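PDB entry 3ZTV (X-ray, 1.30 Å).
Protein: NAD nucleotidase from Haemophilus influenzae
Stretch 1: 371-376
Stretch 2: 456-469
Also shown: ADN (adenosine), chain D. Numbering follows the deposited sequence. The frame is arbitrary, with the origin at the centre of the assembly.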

# COMPACT_ATOMS: atom_id res chain seq x y z
N ALA A 371 38.00 8.64 -35.65
CA ALA A 371 39.16 9.51 -35.48
C ALA A 371 39.16 10.23 -34.13
O ALA A 371 40.22 10.54 -33.58
CB ALA A 371 39.23 10.52 -36.62
N ASN A 372 37.97 10.49 -33.60
CA ASN A 372 37.85 11.32 -32.40
C ASN A 372 37.49 10.55 -31.13
O ASN A 372 37.12 11.16 -30.13
CB ASN A 372 36.85 12.45 -32.63
CG ASN A 372 37.30 13.40 -33.72
OD1 ASN A 372 38.21 14.21 -33.52
ND2 ASN A 372 36.64 13.33 -34.87
N ARG A 373 37.62 9.23 -31.16
CA ARG A 373 37.20 8.40 -30.04
C ARG A 373 37.92 8.74 -28.74
O ARG A 373 37.29 8.76 -27.67
CB ARG A 373 37.37 6.92 -30.35
CG ARG A 373 36.33 6.38 -31.31
CD ARG A 373 36.67 4.97 -31.75
NE ARG A 373 35.63 4.38 -32.57
CZ ARG A 373 35.70 3.16 -33.10
NH1 ARG A 373 36.77 2.41 -32.87
NH2 ARG A 373 34.71 2.69 -33.84
N ILE A 374 39.22 8.99 -28.82
CA ILE A 374 40.03 9.29 -27.64
C ILE A 374 40.62 10.69 -27.75
O ILE A 374 41.23 11.04 -28.76
CB ILE A 374 41.17 8.27 -27.48
CG1 ILE A 374 40.59 6.85 -27.41
CG2 ILE A 374 41.99 8.58 -26.25
CD1 ILE A 374 41.64 5.76 -27.40
N PRO A 375 40.43 11.52 -26.71
CA PRO A 375 40.93 12.89 -26.78
C PRO A 375 42.45 12.93 -26.81
O PRO A 375 43.10 12.05 -26.24
CB PRO A 375 40.43 13.53 -25.48
CG PRO A 375 39.34 12.62 -24.99
CD PRO A 375 39.73 11.25 -25.44
N ASN A 376 43.01 13.94 -27.48
CA ASN A 376 44.45 14.20 -27.46
C ASN A 376 45.31 13.10 -28.08
O ASN A 376 46.50 12.98 -27.76
CB ASN A 376 44.92 14.53 -26.04
CG ASN A 376 44.43 15.89 -25.57
OD1 ASN A 376 44.52 16.87 -26.30
ND2 ASN A 376 43.90 15.95 -24.35
N PHE A 456 39.89 -1.07 -21.88
CA PHE A 456 39.57 -1.74 -23.14
C PHE A 456 39.93 -0.84 -24.32
O PHE A 456 40.52 -1.30 -25.30
CB PHE A 456 38.08 -2.12 -23.18
CG PHE A 456 37.74 -3.18 -24.21
CD1 PHE A 456 37.96 -4.52 -23.95
CD2 PHE A 456 37.15 -2.83 -25.41
CE1 PHE A 456 37.63 -5.49 -24.88
CE2 PHE A 456 36.82 -3.80 -26.35
CZ PHE A 456 37.06 -5.13 -26.08
N ALA A 457 39.59 0.44 -24.23
CA ALA A 457 39.84 1.39 -25.31
C ALA A 457 41.33 1.58 -25.60
O ALA A 457 41.73 1.73 -26.76
CB ALA A 457 39.19 2.74 -25.00
N LEU A 458 42.14 1.58 -24.55
CA LEU A 458 43.54 1.96 -24.66
C LEU A 458 44.48 0.77 -24.81
O LEU A 458 45.56 0.91 -25.38
CB LEU A 458 43.95 2.78 -23.43
CG LEU A 458 43.28 4.14 -23.28
CD1 LEU A 458 43.44 4.65 -21.85
CD2 LEU A 458 43.83 5.14 -24.28
N VAL A 459 44.07 -0.39 -24.31
CA VAL A 459 44.97 -1.54 -24.27
C VAL A 459 44.38 -2.83 -24.83
O VAL A 459 44.92 -3.41 -25.77
CB VAL A 459 45.47 -1.80 -22.83
CG1 VAL A 459 46.40 -3.01 -22.81
CG2 VAL A 459 46.17 -0.57 -22.27
N ASP A 460 43.28 -3.29 -24.25
CA ASP A 460 42.79 -4.65 -24.49
C ASP A 460 41.92 -4.83 -25.73
O ASP A 460 41.81 -5.94 -26.26
CB ASP A 460 42.03 -5.17 -23.26
CG ASP A 460 42.91 -5.26 -22.03
OD1 ASP A 460 44.13 -5.48 -22.18
OD2 ASP A 460 42.37 -5.11 -20.92
N GLY A 461 41.30 -3.76 -26.21
CA GLY A 461 40.36 -3.89 -27.31
C GLY A 461 40.12 -2.66 -28.17
O GLY A 461 41.04 -1.90 -28.46
N SER A 462 38.87 -2.48 -28.58
CA SER A 462 38.48 -1.42 -29.51
C SER A 462 38.46 -0.04 -28.86
O SER A 462 37.96 0.12 -27.75
CB SER A 462 37.09 -1.74 -30.09
OG SER A 462 36.52 -0.62 -30.74
N THR A 463 38.98 0.95 -29.57
CA THR A 463 38.96 2.33 -29.09
C THR A 463 37.53 2.83 -28.92
O THR A 463 37.29 3.83 -28.24
CB THR A 463 39.70 3.28 -30.05
OG1 THR A 463 39.18 3.12 -31.37
CG2 THR A 463 41.19 2.97 -30.05
N GLY A 464 36.58 2.14 -29.53
CA GLY A 464 35.18 2.52 -29.44
C GLY A 464 34.60 2.41 -28.04
O GLY A 464 33.50 2.89 -27.78
N ALA A 465 35.33 1.77 -27.13
CA ALA A 465 34.87 1.63 -25.75
C ALA A 465 35.02 2.92 -24.93
O ALA A 465 34.44 3.04 -23.85
CB ALA A 465 35.61 0.49 -25.05
N PHE A 466 35.79 3.88 -25.43
CA PHE A 466 36.12 5.04 -24.61
C PHE A 466 34.85 5.77 -24.16
O PHE A 466 34.01 6.12 -24.99
CB PHE A 466 37.07 5.99 -25.34
CG PHE A 466 37.79 6.92 -24.42
CD1 PHE A 466 37.20 8.11 -24.01
CD2 PHE A 466 39.04 6.59 -23.92
CE1 PHE A 466 37.86 8.96 -23.14
CE2 PHE A 466 39.70 7.43 -23.04
CZ PHE A 466 39.10 8.63 -22.66
N PRO A 467 34.71 6.01 -22.84
CA PRO A 467 33.44 6.51 -22.28
C PRO A 467 33.34 8.03 -22.17
O PRO A 467 34.30 8.71 -21.81
CB PRO A 467 33.44 5.90 -20.88
CG PRO A 467 34.89 5.93 -20.49
CD PRO A 467 35.66 5.65 -21.77
N TYR A 468 32.16 8.55 -22.48
CA TYR A 468 31.83 9.95 -22.27
C TYR A 468 30.47 9.99 -21.59
O TYR A 468 29.62 9.12 -21.84
CB TYR A 468 31.75 10.72 -23.59
CG TYR A 468 33.05 10.81 -24.35
CD1 TYR A 468 33.52 9.74 -25.11
CD2 TYR A 468 33.81 11.98 -24.33
CE1 TYR A 468 34.71 9.83 -25.82
CE2 TYR A 468 35.01 12.07 -25.04
CZ TYR A 468 35.45 10.99 -25.78
OH TYR A 468 36.63 11.07 -26.49
N GLY A 469 30.24 10.98 -20.74
CA GLY A 469 29.02 11.04 -19.95
C GLY A 469 28.29 12.37 -19.94
O GLY A 469 28.80 13.41 -20.38
O5' ADN D . 33.17 -1.71 -34.77
C5' ADN D . 32.94 -2.28 -33.48
C4' ADN D . 32.74 -1.16 -32.47
O4' ADN D . 31.52 -0.47 -32.74
C3' ADN D . 32.65 -1.65 -31.04
O3' ADN D . 33.93 -1.69 -30.42
C2' ADN D . 31.75 -0.62 -30.38
O2' ADN D . 32.51 0.48 -29.88
C1' ADN D . 30.86 -0.13 -31.51
N9 ADN D . 29.55 -0.81 -31.45
C8 ADN D . 29.19 -1.95 -32.07
N7 ADN D . 27.90 -2.27 -31.77
C5 ADN D . 27.42 -1.32 -30.94
C6 ADN D . 26.15 -1.02 -30.24
N6 ADN D . 25.07 -1.83 -30.35
N1 ADN D . 26.10 0.09 -29.48
C2 ADN D . 27.15 0.92 -29.34
N3 ADN D . 28.33 0.71 -29.94
C4 ADN D . 28.52 -0.36 -30.74

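The helix at the start of stretch 2 offers mostly apolar surface: Ala-457 directs its short side chain toward stretch 1, its CB 4.6 Å from Ile-374 CD1, and its backbone O lies 4.1 Å from the same methyl, while Leu-458 sends CD2 to within 3.9 Å of Ile-374 CD1. A wide turn closes the helix, with Gly-461 N bonded to Phe-456 O at 2.7 Å. Glycine suits the exit, since a CB there would collide with Phe-456 CZ.

The polar part of the contact follows. Ser-462 OG donates to adenosine O3' at 2.8 Å and accepts from Gly-464 N at 3.0 Å, tying the turn to the ligand. Thr-463 points toward stretch 1 and does two jobs: its OG1 accepts a nearly straight hydrogen bond from Arg-373 NH1 at 2.9 Å, while its CG2 packs 3.9 Å from Ile-374 CD1. The extended arginine lays one guanidinium face over Gly-464 CA, where a CB would crowd Arg-373 CZ and clash with adenosine O2'.

Past this 3-10 segment, Phe-466 supplies a buried apolar surface. Phe-466 CD2 lies 3.8 Å from Ile-374 CG1, and Pro-375 CD makes an off-centre CH-pi contact with the ring. Tyr-468, also directed toward stretch 1, ends the contact: Tyr-468 OH donates to Arg-373 O at 2.7 Å, satisfying a backbone carbonyl beside apolar packing. Arg-373 is thus held at both side chain and backbone.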